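Local coordinates for protein rhodopsin (Rubrobacter xylanophilus, PDB 6KFQ) that binds retinal as its light-absorbing chromophore and acts as a proton pump in the membrane, as a heat-stable member of the microbial rhodopsins, at residues G12-L15 / G16-F20; W75-T78 / T79-L83; L170-V173 / L174-Y178. All coordinates share one frame; numbering follows the deposited sequence.

All three contacts are short runs, just over two turns, of transmembrane helices, held by backbone bonds between residues four apart, broken in contact 2 at Pro80. Contact 1, on helix 2-23, is partly buried, with some leucines facing outward and a threonine bonded to the backbone. Contacts 2 and 3, on helices 70-90 and 158-184, are buried and line the retinal pocket, their centres about 13 Å apart. They touch where Thr79 CB lies 3.6 Å from Trp175 CH2, beside the polyene. Contact 2 combines threonines and a proline kink with a tryptophan against the chromophore, whereas contact 3 turns aromatics inward and aliphatics toward lipid. The centres of contacts 1 and 2 are about 17 Å apart.

Contact 1 of 3, residues G12-L15 / G16-F20; sequences GMLL and GTLYF
Gly16 begins the turn by donating its backbone N to Gly12 O at 3.0 Å; having no side chain, it adds no bulk to this buried side of the helix. Thr17 bonds twice to one acceptor. Its OG1 lies 2.7 Å from Met13 O and its backbone N 2.8 Å from the same oxygen, the two donors arriving from opposite faces of the carbonyl plane. With OG1 beside its backbone N (chi1 -54°), the hydroxyl turns back over the preceding turn, so that in an apolar surrounding it is satisfied by a backbone carbonyl. Leu18 N bonds to Leu14 O at 2.9 Å. Beside that bond the two leucines touch, Leu14 CD1 lying 4.0 Å from Leu18 CG, and Leu14 also touches a bound lipid, as befits an aliphatic residue. Tyr19 N reaches Leu15 O at 2.9 Å, while its ring swings away from the turn. Phe20 N bonds to Gly16 O, which also lies 3.1 Å above one face of the Phe20 ring, offset toward its rim. From helix 2-23, Thr17 OG1 is hydrogen-bonded to Thr42 OG1 of helix 32-53, Phe20 and Met13 pack on that helix, and Met13, Tyr19 and Phe20 pack against helix 194-218.

Contact 2 of 3, residues W75-T78 / T79-L83; sequences WVIT and TPLLL. With RET (retinal), chain R.
Trp75 and Thr79, one turn apart on helix 70-90, present their side chains to the same stretch of retinal in the seven-helix bundle of a microbial rhodopsin. The polyene runs along one face of the indole with its edge toward the ring and its methyls C19 and C20 pointing away, C12 lying 3.8 Å above the plane and offset toward the rim; the broad indole face gives the chain a smooth, rigid surface. Thr79 meets the chain with a methyl instead: CG2 comes within 3.4 Å of retinal C13. The torsion that points this methyl at the chromophore (chi1 53°) sets OG1 between the backbone N and the carbonyl carbon, 2.7 Å from Trp75 O; the same hydroxyl is hydrogen-bonded to Asp108 OD1. Thr79 N also bonds to Trp75 O. Thr78 OG1 is hydrogen-bonded to Asp74 OD1, one turn back, and lies 4.0 Å from retinal C15. Ile77 and Leu81 run side by side, pointing the same way, with Ile77 CG2 4.2 Å from Leu81 CD1. The rings of Tyr178 and Phe201 meet Trp75 edge-to-face. Pro80 has no N-H to give, and the helix kinks there. In place of a bond, the proline ring abuts the carbonyl of the turn before, with CG 3.2 Å and CD 3.3 Å from Val76 O.

Contact 3 of 3, residues L170-V173 / L174-Y178; sequences LTIV and LWICY. With RET (retinal), chain R; MPG ([(Z)-octadec-9-enyl] (2R)-2,3-bis(oxidanyl)propanoate), chain F; MPG ([(Z)-octadec-9-enyl] (2R)-2,3-bis(oxidanyl)propanoate), chain J.
Thr171 and Trp175 form the tight side of this contact. The methyl CG2 of Thr171 sits over the indole's five-membered ring in a CH-pi contact, 3.5 Å from its centroid and 12° off the ring normal. The retinal methyl C20 lies against the opposite face, 3.2 Å above the plane and offset toward the rim near NE1, which probably leaves the indole little freedom to tilt. A water joins the pair, accepting from Trp175 NE1 at 3.0 Å and donating to Thr171 OG1, which also bonds to Leu167 O. Tyr178 lays its ring face against the polyene, C11 lying 3.5 Å above the ring centre, and its OH bonds to Asp205. With an alanine in place of the tyrosine, the polyene would probably lose that flat surface, and Asp205 a hydroxyl partner. The outer side is looser and mostly aliphatic: Ile172 CG2 meets Ile176 CD1 at 3.8 Å, and branched Val173 divides its methyls between two lipids, CG1 3.6 Å from C18 of chain J and CG2 3.8 Å from C13 of chain F, where Cys177 SG also touches. Helix 124-153 is met by Ile172 and Ile176, helix 194-218 by Leu174 and Cys177, and helix 70-90 by Trp175 and Thr171.

Contact 1 of 3, residues G12-L15 / G16-F20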
ATOM      1  N   GLY A  12       9.936   3.287 -11.676  1.00 30.41           N
ATOM      2  CA  GLY A  12      10.301   2.789 -10.358  1.00 28.42           C
ATOM      3  C   GLY A  12       9.590   1.495 -10.000  1.00 30.15           C
ATOM      4  O   GLY A  12      10.205   0.553  -9.492  1.00 32.56           O
ATOM      5  N   MET A  13       8.280   1.442 -10.240  1.00 30.29           N
ATOM      6  CA  MET A  13       7.529   0.223  -9.945  1.00 29.04           C
ATOM      7  C   MET A  13       7.919  -0.895 -10.898  1.00 30.73           C
ATOM      8  O   MET A  13       7.988  -2.066 -10.503  1.00 36.03           O
ATOM      9  CB  MET A  13       6.029   0.486 -10.041  1.00 28.28           C
ATOM     10  CG  MET A  13       5.503   1.491  -9.037  1.00 26.78           C
ATOM     11  SD  MET A  13       5.708   0.872  -7.358  1.00 29.25           S
ATOM     12  CE  MET A  13       4.893   2.186  -6.447  1.00 28.68           C
ATOM     13  N   LEU A  14       8.169  -0.552 -12.162  1.00 32.39           N
ATOM     14  CA  LEU A  14       8.593  -1.557 -13.125  1.00 33.01           C
ATOM     15  C   LEU A  14       9.917  -2.172 -12.705  1.00 34.03           C
ATOM     16  O   LEU A  14      10.055  -3.398 -12.655  1.00 37.18           O
ATOM     17  CB  LEU A  14       8.698  -0.933 -14.521  1.00 33.44           C
ATOM     18  CG  LEU A  14       9.231  -1.874 -15.597  1.00 40.18           C
ATOM     19  CD1 LEU A  14       8.418  -3.155 -15.613  1.00 43.89           C
ATOM     20  CD2 LEU A  14       9.189  -1.188 -16.954  1.00 42.06           C
ATOM     21  N   LEU A  15      10.905  -1.331 -12.390  1.00 37.87           N
ATOM     22  CA  LEU A  15      12.207  -1.851 -11.985  1.00 39.91           C
ATOM     23  C   LEU A  15      12.097  -2.673 -10.711  1.00 40.59           C
ATOM     24  O   LEU A  15      12.746  -3.716 -10.574  1.00 39.96           O
ATOM     25  CB  LEU A  15      13.196  -0.706 -11.788  1.00 39.94           C
ATOM     26  CG  LEU A  15      13.644   0.061 -13.032  1.00 39.05           C
ATOM     27  CD1 LEU A  15      14.645   1.123 -12.625  1.00 42.06           C
ATOM     28  CD2 LEU A  15      14.257  -0.887 -14.062  1.00 38.85           C
ATOM     29  N   GLY A  16      11.287  -2.213  -9.763  1.00 33.34           N
ATOM     30  CA  GLY A  16      11.055  -3.010  -8.569  1.00 33.53           C
ATOM     31  C   GLY A  16      10.434  -4.356  -8.881  1.00 36.05           C
ATOM     32  O   GLY A  16      10.845  -5.382  -8.330  1.00 38.59           O
ATOM     33  N   THR A  17       9.442  -4.377  -9.776  1.00 34.73           N
ATOM     34  CA  THR A  17       8.798  -5.642 -10.128  1.00 39.27           C
ATOM     35  C   THR A  17       9.792  -6.608 -10.761  1.00 40.61           C
ATOM     36  O   THR A  17       9.817  -7.801 -10.431  1.00 40.71           O
ATOM     37  CB  THR A  17       7.630  -5.396 -11.085  1.00 40.28           C
ATOM     38  OG1 THR A  17       6.728  -4.443 -10.516  1.00 38.26           O
ATOM     39  CG2 THR A  17       6.876  -6.694 -11.351  1.00 41.78           C
ATOM     40  N   LEU A  18      10.616  -6.108 -11.683  1.00 39.33           N
ATOM     41  CA  LEU A  18      11.603  -6.959 -12.335  1.00 42.11           C
ATOM     42  C   LEU A  18      12.623  -7.482 -11.335  1.00 42.43           C
ATOM     43  O   LEU A  18      12.994  -8.661 -11.376  1.00 45.46           O
ATOM     44  CB  LEU A  18      12.299  -6.184 -13.459  1.00 44.04           C
ATOM     45  CG  LEU A  18      11.394  -5.640 -14.565  1.00 45.66           C
ATOM     46  CD1 LEU A  18      12.214  -4.983 -15.665  1.00 47.45           C
ATOM     47  CD2 LEU A  18      10.511  -6.749 -15.124  1.00 47.57           C
ATOM     48  N   TYR A  19      13.092  -6.620 -10.429  1.00 39.94           N
ATOM     49  CA  TYR A  19      14.060  -7.067  -9.433  1.00 40.89           C
ATOM     50  C   TYR A  19      13.452  -8.099  -8.493  1.00 42.92           C
ATOM     51  O   TYR A  19      14.100  -9.096  -8.157  1.00 43.42           O
ATOM     52  CB  TYR A  19      14.596  -5.882  -8.634  1.00 39.60           C
ATOM     53  CG  TYR A  19      15.722  -6.259  -7.700  1.00 44.04           C
ATOM     54  CD1 TYR A  19      15.674  -5.940  -6.352  1.00 47.24           C
ATOM     55  CD2 TYR A  19      16.837  -6.957  -8.173  1.00 47.77           C
ATOM     56  CE1 TYR A  19      16.704  -6.286  -5.500  1.00 50.80           C
ATOM     57  CE2 TYR A  19      17.871  -7.308  -7.324  1.00 47.76           C
ATOM     58  CZ  TYR A  19      17.804  -6.966  -5.991  1.00 51.97           C
ATOM     59  OH  TYR A  19      18.825  -7.317  -5.129  1.00 53.72           O
ATOM     60  N   PHE A  20      12.213  -7.874  -8.045  1.00 42.53           N
ATOM     61  CA  PHE A  20      11.584  -8.848  -7.156  1.00 42.94           C
ATOM     62  C   PHE A  20      11.340 -10.167  -7.878  1.00 44.08           C
ATOM     63  O   PHE A  20      11.489 -11.239  -7.285  1.00 47.12           O
ATOM     64  CB  PHE A  20      10.272  -8.300  -6.592  1.00 38.60           C
ATOM     65  CG  PHE A  20      10.434  -7.067  -5.757  1.00 36.97           C
ATOM     66  CD1 PHE A  20      11.670  -6.706  -5.253  1.00 37.33           C
ATOM     67  CD2 PHE A  20       9.329  -6.271  -5.460  1.00 38.25           C
ATOM     68  CE1 PHE A  20      11.815  -5.561  -4.496  1.00 42.99           C
ATOM     69  CE2 PHE A  20       9.467  -5.130  -4.696  1.00 38.47           C
ATOM     70  CZ  PHE A  20      10.710  -4.773  -4.213  1.00 40.06           C
TER

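Contact 2 of 3, residues W75-T78 / T79-L83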
ATOM      1  N   TRP A  75      -4.584   0.952  -5.272  1.00 25.22           N
ATOM      2  CA  TRP A  75      -4.565   0.830  -3.816  1.00 22.39           C
ATOM      3  C   TRP A  75      -5.482  -0.277  -3.324  1.00 22.99           C
ATOM      4  O   TRP A  75      -5.117  -1.025  -2.413  1.00 23.64           O
ATOM      5  CB  TRP A  75      -4.960   2.155  -3.177  1.00 23.34           C
ATOM      6  CG  TRP A  75      -3.968   3.257  -3.407  1.00 21.76           C
ATOM      7  CD1 TRP A  75      -2.727   3.154  -3.984  1.00 24.02           C
ATOM      8  CD2 TRP A  75      -4.136   4.627  -3.054  1.00 23.54           C
ATOM      9  NE1 TRP A  75      -2.121   4.387  -4.015  1.00 22.11           N
ATOM     10  CE2 TRP A  75      -2.964   5.307  -3.443  1.00 23.03           C
ATOM     11  CE3 TRP A  75      -5.167   5.351  -2.447  1.00 26.73           C
ATOM     12  CZ2 TRP A  75      -2.791   6.668  -3.237  1.00 26.04           C
ATOM     13  CZ3 TRP A  75      -4.998   6.711  -2.257  1.00 30.67           C
ATOM     14  CH2 TRP A  75      -3.822   7.355  -2.651  1.00 27.30           C
ATOM     15  N   VAL A  76      -6.685  -0.390  -3.898  1.00 26.02           N
ATOM     16  CA  VAL A  76      -7.653  -1.345  -3.370  1.00 28.14           C
ATOM     17  C   VAL A  76      -7.163  -2.776  -3.551  1.00 31.40           C
ATOM     18  O   VAL A  76      -7.618  -3.685  -2.853  1.00 33.16           O
ATOM     19  CB  VAL A  76      -9.041  -1.132  -4.020  1.00 27.49           C
ATOM     20  CG1 VAL A  76      -9.142  -1.856  -5.346  1.00 29.65           C
ATOM     21  CG2 VAL A  76     -10.159  -1.589  -3.060  1.00 29.92           C
ATOM     22  N   ILE A  77      -6.223  -2.993  -4.464  1.00 30.47           N
ATOM     23  CA  ILE A  77      -5.610  -4.303  -4.636  1.00 31.99           C
ATOM     24  C   ILE A  77      -4.329  -4.419  -3.834  1.00 31.39           C
ATOM     25  O   ILE A  77      -4.109  -5.416  -3.145  1.00 35.02           O
ATOM     26  CB  ILE A  77      -5.352  -4.570  -6.136  1.00 37.64           C
ATOM     27  CG1 ILE A  77      -6.679  -4.667  -6.894  1.00 39.98           C
ATOM     28  CG2 ILE A  77      -4.514  -5.830  -6.315  1.00 38.90           C
ATOM     29  CD1 ILE A  77      -6.544  -4.444  -8.383  1.00 43.86           C
ATOM     30  N   THR A  78      -3.460  -3.396  -3.906  1.00 25.83           N
ATOM     31  CA  THR A  78      -2.122  -3.532  -3.343  1.00 24.61           C
ATOM     32  C   THR A  78      -2.077  -3.297  -1.834  1.00 26.71           C
ATOM     33  O   THR A  78      -1.196  -3.849  -1.163  1.00 27.55           O
ATOM     34  CB  THR A  78      -1.146  -2.571  -4.038  1.00 26.05           C
ATOM     35  OG1 THR A  78      -1.587  -1.218  -3.874  1.00 23.54           O
ATOM     36  CG2 THR A  78      -1.051  -2.878  -5.526  1.00 27.33           C
ATOM     37  N   THR A  79      -2.976  -2.479  -1.267  1.00 20.86           N
ATOM     38  CA  THR A  79      -2.834  -2.297   0.177  1.00 22.86           C
ATOM     39  C   THR A  79      -3.289  -3.546   0.940  1.00 23.33           C
ATOM     40  O   THR A  79      -2.680  -3.883   1.964  1.00 22.26           O
ATOM     41  CB  THR A  79      -3.549  -1.029   0.686  1.00 23.52           C
ATOM     42  OG1 THR A  79      -4.918  -0.989   0.271  1.00 24.17           O
ATOM     43  CG2 THR A  79      -2.833   0.234   0.183  1.00 24.03           C
ATOM     44  N   PRO A  80      -4.307  -4.292   0.482  1.00 22.93           N
ATOM     45  CA  PRO A  80      -4.544  -5.606   1.111  1.00 23.65           C
ATOM     46  C   PRO A  80      -3.356  -6.548   0.997  1.00 25.61           C
ATOM     47  O   PRO A  80      -3.051  -7.282   1.951  1.00 24.27           O
ATOM     48  CB  PRO A  80      -5.761  -6.149   0.350  1.00 25.79           C
ATOM     49  CG  PRO A  80      -6.464  -4.957  -0.129  1.00 28.50           C
ATOM     50  CD  PRO A  80      -5.395  -3.943  -0.452  1.00 23.71           C
ATOM     51  N   LEU A  81      -2.690  -6.563  -0.163  1.00 25.35           N
ATOM     52  CA  LEU A  81      -1.539  -7.443  -0.350  1.00 27.22           C
ATOM     53  C   LEU A  81      -0.388  -7.046   0.563  1.00 26.90           C
ATOM     54  O   LEU A  81       0.338  -7.913   1.066  1.00 28.28           O
ATOM     55  CB  LEU A  81      -1.090  -7.433  -1.817  1.00 24.93           C
ATOM     56  CG  LEU A  81      -1.985  -8.110  -2.856  1.00 31.22           C
ATOM     57  CD1 LEU A  81      -1.485  -7.837  -4.269  1.00 33.57           C
ATOM     58  CD2 LEU A  81      -2.041  -9.607  -2.611  1.00 34.80           C
ATOM     59  N   LEU A  82      -0.192  -5.744   0.779  1.00 23.85           N
ATOM     60  CA  LEU A  82       0.816  -5.305   1.742  1.00 25.03           C
ATOM     61  C   LEU A  82       0.468  -5.788   3.146  1.00 22.78           C
ATOM     62  O   LEU A  82       1.327  -6.286   3.881  1.00 21.03           O
ATOM     63  CB  LEU A  82       0.943  -3.780   1.722  1.00 21.74           C
ATOM     64  CG  LEU A  82       1.681  -3.192   0.512  1.00 22.27           C
ATOM     65  CD1 LEU A  82       1.407  -1.720   0.423  1.00 19.63           C
ATOM     66  CD2 LEU A  82       3.191  -3.459   0.576  1.00 21.39           C
ATOM     67  N   LEU A  83      -0.794  -5.636   3.541  1.00 22.61           N
ATOM     68  CA  LEU A  83      -1.208  -6.157   4.834  1.00 19.42           C
ATOM     69  C   LEU A  83      -1.030  -7.666   4.889  1.00 21.24           C
ATOM     70  O   LEU A  83      -0.624  -8.211   5.920  1.00 23.85           O
ATOM     71  CB  LEU A  83      -2.663  -5.761   5.112  1.00 21.26           C
ATOM     72  CG  LEU A  83      -2.851  -4.247   5.133  1.00 21.51           C
ATOM     73  CD1 LEU A  83      -4.331  -3.897   5.253  1.00 21.73           C
ATOM     74  CD2 LEU A  83      -2.060  -3.651   6.287  1.00 24.98           C
TER
HETATM   75  C1  RET R 317      -7.172   8.118   1.623  1.00 23.15           C
HETATM   76  C2  RET R 317      -8.186   9.267   1.709  1.00 24.51           C
HETATM   77  C3  RET R 317      -9.250   9.103   2.774  1.00 25.96           C
HETATM   78  C4  RET R 317      -8.631   8.888   4.141  1.00 25.04           C
HETATM   79  C5  RET R 317      -7.443   7.952   4.139  1.00 26.76           C
HETATM   80  C6  RET R 317      -6.841   7.532   3.011  1.00 23.58           C
HETATM   81  C7  RET R 317      -5.699   6.633   3.100  1.00 24.66           C
HETATM   82  C8  RET R 317      -5.011   5.975   2.128  1.00 24.79           C
HETATM   83  C9  RET R 317      -3.870   5.096   2.247  1.00 21.35           C
HETATM   84  C10 RET R 317      -3.235   4.711   1.125  1.00 19.98           C
HETATM   85  C11 RET R 317      -2.096   3.846   1.012  1.00 20.84           C
HETATM   86  C12 RET R 317      -1.602   3.531  -0.182  1.00 21.47           C
HETATM   87  C13 RET R 317      -0.481   2.664  -0.461  1.00 20.90           C
HETATM   88  C14 RET R 317      -0.196   2.368  -1.751  1.00 20.73           C
HETATM   89  C15 RET R 317       0.840   1.507  -2.246  1.00 21.73           C
HETATM   90  C16 RET R 317      -7.773   7.042   0.708  1.00 19.94           C
HETATM   91  C17 RET R 317      -5.935   8.725   0.934  1.00 21.62           C
HETATM   92  C18 RET R 317      -7.141   7.406   5.508  1.00 25.32           C
HETATM   93  C19 RET R 317      -3.428   4.670   3.618  1.00 19.24           C
HETATM   94  C20 RET R 317       0.290   2.107   0.702  1.00 17.52           C

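Contact 3 of 3, residues L170-V173 / L174-Y178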
ATOM      1  N   LEU A 170       7.548   1.171   9.220  1.00 23.20           N
ATOM      2  CA  LEU A 170       7.598   1.839   7.923  1.00 25.00           C
ATOM      3  C   LEU A 170       6.202   2.037   7.352  1.00 20.85           C
ATOM      4  O   LEU A 170       5.869   3.105   6.824  1.00 19.94           O
ATOM      5  CB  LEU A 170       8.446   1.016   6.954  1.00 24.22           C
ATOM      6  CG  LEU A 170       8.481   1.560   5.527  1.00 31.07           C
ATOM      7  CD1 LEU A 170       9.200   2.904   5.489  1.00 35.30           C
ATOM      8  CD2 LEU A 170       9.172   0.575   4.593  1.00 30.87           C
ATOM      9  N   THR A 171       5.388   0.990   7.413  1.00 22.57           N
ATOM     10  CA  THR A 171       4.013   1.056   6.932  1.00 21.99           C
ATOM     11  C   THR A 171       3.214   2.114   7.682  1.00 22.14           C
ATOM     12  O   THR A 171       2.564   2.964   7.067  1.00 21.02           O
ATOM     13  CB  THR A 171       3.381  -0.335   7.064  1.00 20.82           C
ATOM     14  OG1 THR A 171       4.018  -1.238   6.131  1.00 22.27           O
ATOM     15  CG2 THR A 171       1.883  -0.315   6.812  1.00 20.67           C
ATOM     16  N   ILE A 172       3.247   2.084   9.013  1.00 21.90           N
ATOM     17  CA  ILE A 172       2.439   3.032   9.779  1.00 23.06           C
ATOM     18  C   ILE A 172       2.840   4.468   9.455  1.00 23.21           C
ATOM     19  O   ILE A 172       1.985   5.332   9.208  1.00 25.15           O
ATOM     20  CB  ILE A 172       2.552   2.730  11.281  1.00 27.89           C
ATOM     21  CG1 ILE A 172       1.915   1.376  11.613  1.00 26.57           C
ATOM     22  CG2 ILE A 172       1.875   3.817  12.114  1.00 27.62           C
ATOM     23  CD1 ILE A 172       2.202   0.942  13.031  1.00 25.17           C
ATOM     24  N   VAL A 173       4.147   4.742   9.408  1.00 25.71           N
ATOM     25  CA  VAL A 173       4.611   6.101   9.126  1.00 24.21           C
ATOM     26  C   VAL A 173       4.164   6.545   7.742  1.00 22.15           C
ATOM     27  O   VAL A 173       3.619   7.642   7.568  1.00 22.74           O
ATOM     28  CB  VAL A 173       6.140   6.191   9.277  1.00 25.17           C
ATOM     29  CG1 VAL A 173       6.636   7.524   8.770  1.00 29.59           C
ATOM     30  CG2 VAL A 173       6.532   5.990  10.746  1.00 27.84           C
ATOM     31  N   LEU A 174       4.407   5.712   6.732  1.00 21.45           N
ATOM     32  CA  LEU A 174       4.104   6.117   5.362  1.00 22.47           C
ATOM     33  C   LEU A 174       2.602   6.199   5.130  1.00 21.88           C
ATOM     34  O   LEU A 174       2.122   7.138   4.487  1.00 19.64           O
ATOM     35  CB  LEU A 174       4.749   5.144   4.367  1.00 20.32           C
ATOM     36  CG  LEU A 174       6.276   5.173   4.260  1.00 22.30           C
ATOM     37  CD1 LEU A 174       6.725   4.128   3.260  1.00 23.17           C
ATOM     38  CD2 LEU A 174       6.781   6.545   3.837  1.00 22.54           C
ATOM     39  N   TRP A 175       1.837   5.233   5.651  1.00 20.17           N
ATOM     40  CA  TRP A 175       0.411   5.233   5.349  1.00 21.19           C
ATOM     41  C   TRP A 175      -0.289   6.432   5.965  1.00 20.07           C
ATOM     42  O   TRP A 175      -1.252   6.940   5.395  1.00 22.77           O
ATOM     43  CB  TRP A 175      -0.253   3.942   5.823  1.00 18.11           C
ATOM     44  CG  TRP A 175       0.083   2.712   5.000  1.00 17.98           C
ATOM     45  CD1 TRP A 175       1.268   2.443   4.365  1.00 21.53           C
ATOM     46  CD2 TRP A 175      -0.779   1.592   4.733  1.00 19.84           C
ATOM     47  NE1 TRP A 175       1.195   1.221   3.724  1.00 21.83           N
ATOM     48  CE2 TRP A 175      -0.044   0.676   3.944  1.00 19.93           C
ATOM     49  CE3 TRP A 175      -2.094   1.273   5.090  1.00 22.47           C
ATOM     50  CZ2 TRP A 175      -0.588  -0.532   3.501  1.00 18.13           C
ATOM     51  CZ3 TRP A 175      -2.633   0.078   4.653  1.00 21.61           C
ATOM     52  CH2 TRP A 175      -1.886  -0.811   3.866  1.00 20.21           C
ATOM     53  N   ILE A 176       0.168   6.883   7.132  1.00 20.98           N
ATOM     54  CA  ILE A 176      -0.395   8.085   7.734  1.00 19.42           C
ATOM     55  C   ILE A 176      -0.203   9.295   6.822  1.00 20.27           C
ATOM     56  O   ILE A 176      -1.032  10.215   6.808  1.00 21.21           O
ATOM     57  CB  ILE A 176       0.222   8.282   9.127  1.00 23.18           C
ATOM     58  CG1 ILE A 176      -0.381   7.261  10.099  1.00 22.53           C
ATOM     59  CG2 ILE A 176       0.001   9.698   9.633  1.00 27.40           C
ATOM     60  CD1 ILE A 176       0.321   7.220  11.411  1.00 24.81           C
ATOM     61  N   CYS A 177       0.854   9.298   6.002  1.00 22.76           N
ATOM     62  CA  CYS A 177       1.063  10.445   5.120  1.00 21.85           C
ATOM     63  C   CYS A 177       0.005  10.546   4.022  1.00 20.55           C
ATOM     64  O   CYS A 177      -0.237  11.647   3.511  1.00 22.36           O
ATOM     65  CB  CYS A 177       2.456  10.379   4.484  1.00 22.14           C
ATOM     66  SG  CYS A 177       3.784  10.558   5.700  1.00 26.83           S
ATOM     67  N   TYR A 178      -0.619   9.430   3.629  1.00 20.27           N
ATOM     68  CA  TYR A 178      -1.514   9.471   2.471  1.00 21.26           C
ATOM     69  C   TYR A 178      -2.732  10.350   2.704  1.00 22.33           C
ATOM     70  O   TYR A 178      -3.029  11.189   1.836  1.00 24.20           O
ATOM     71  CB  TYR A 178      -1.945   8.060   2.057  1.00 20.84           C
ATOM     72  CG  TYR A 178      -0.906   7.301   1.267  1.00 22.30           C
ATOM     73  CD1 TYR A 178       0.151   6.681   1.909  1.00 18.88           C
ATOM     74  CD2 TYR A 178      -0.999   7.185  -0.121  1.00 19.08           C
ATOM     75  CE1 TYR A 178       1.101   5.966   1.194  1.00 18.02           C
ATOM     76  CE2 TYR A 178      -0.056   6.474  -0.845  1.00 20.07           C
ATOM     77  CZ  TYR A 178       0.991   5.871  -0.186  1.00 20.24           C
ATOM     78  OH  TYR A 178       1.939   5.162  -0.900  1.00 20.67           O
TER
HETATM   79  C1  RET R 317      -7.172   8.118   1.623  1.00 23.15           C
HETATM   80  C2  RET R 317      -8.186   9.267   1.709  1.00 24.51           C
HETATM   81  C3  RET R 317      -9.250   9.103   2.774  1.00 25.96           C
HETATM   82  C4  RET R 317      -8.631   8.888   4.141  1.00 25.04           C
HETATM   83  C5  RET R 317      -7.443   7.952   4.139  1.00 26.76           C
HETATM   84  C6  RET R 317      -6.841   7.532   3.011  1.00 23.58           C
HETATM   85  C7  RET R 317      -5.699   6.633   3.100  1.00 24.66           C
HETATM   86  C8  RET R 317      -5.011   5.975   2.128  1.00 24.79           C
HETATM   87  C9  RET R 317      -3.870   5.096   2.247  1.00 21.35           C
HETATM   88  C10 RET R 317      -3.235   4.711   1.125  1.00 19.98           C
HETATM   89  C11 RET R 317      -2.096   3.846   1.012  1.00 20.84           C
HETATM   90  C12 RET R 317      -1.602   3.531  -0.182  1.00 21.47           C
HETATM   91  C13 RET R 317      -0.481   2.664  -0.461  1.00 20.90           C
HETATM   92  C14 RET R 317      -0.196   2.368  -1.751  1.00 20.73           C
HETATM   93  C15 RET R 317       0.840   1.507  -2.246  1.00 21.73           C
HETATM   94  C16 RET R 317      -7.773   7.042   0.708  1.00 19.94           C
HETATM   95  C17 RET R 317      -5.935   8.725   0.934  1.00 21.62           C
HETATM   96  C18 RET R 317      -7.141   7.406   5.508  1.00 25.32           C
HETATM   97  C19 RET R 317      -3.428   4.670   3.618  1.00 19.24           C
HETATM   98  C20 RET R 317       0.290   2.107   0.702  1.00 17.52           C
HETATM   99  C4  MPG F 305       3.760  -0.593  18.494  1.00 61.37           C
HETATM  100  C5  MPG F 305       4.759   0.217  17.701  1.00 62.12           C
HETATM  101  C6  MPG F 305       4.166   1.416  17.000  1.00 61.98           C
HETATM  102  C7  MPG F 305       5.155   2.208  16.152  1.00 61.85           C
HETATM  103  C8  MPG F 305       4.582   3.470  15.583  1.00 61.55           C
HETATM  104  C9  MPG F 305       5.525   4.236  14.706  1.00 59.97           C
HETATM  105  C10 MPG F 305       5.268   5.432  14.242  1.00 59.22           C
HETATM  106  C11 MPG F 305       4.013   6.185  14.558  1.00 59.49           C
HETATM  107  C12 MPG F 305       4.045   7.628  14.160  1.00 59.35           C
HETATM  108  C13 MPG F 305       3.937   7.897  12.668  1.00 59.31           C
HETATM  109  C14 MPG F 305       3.983   9.369  12.332  1.00 58.29           C
HETATM  110  C15 MPG F 305       3.705   9.724  10.891  1.00 54.33           C
HETATM  111  C16 MPG F 305       3.771  11.208  10.627  1.00 52.83           C
HETATM  112  C17 MPG F 305       3.341  11.681   9.265  1.00 52.90           C
HETATM  113  C18 MPG F 305       3.388  13.184   9.112  1.00 52.59           C
HETATM  114  C14 MPG J 309      12.154   2.455   8.978  1.00 53.35           C
HETATM  115  C15 MPG J 309      11.206   3.179   9.900  1.00 51.78           C
HETATM  116  C16 MPG J 309      10.220   4.080   9.198  1.00 50.61           C
HETATM  117  C17 MPG J 309      10.837   5.189   8.389  1.00 48.47           C
HETATM  118  C18 MPG J 309       9.833   6.132   7.769  1.00 48.17           C
HETATM  119  O   HOH W   1       3.747  -0.199   3.071  1.00 23.36           O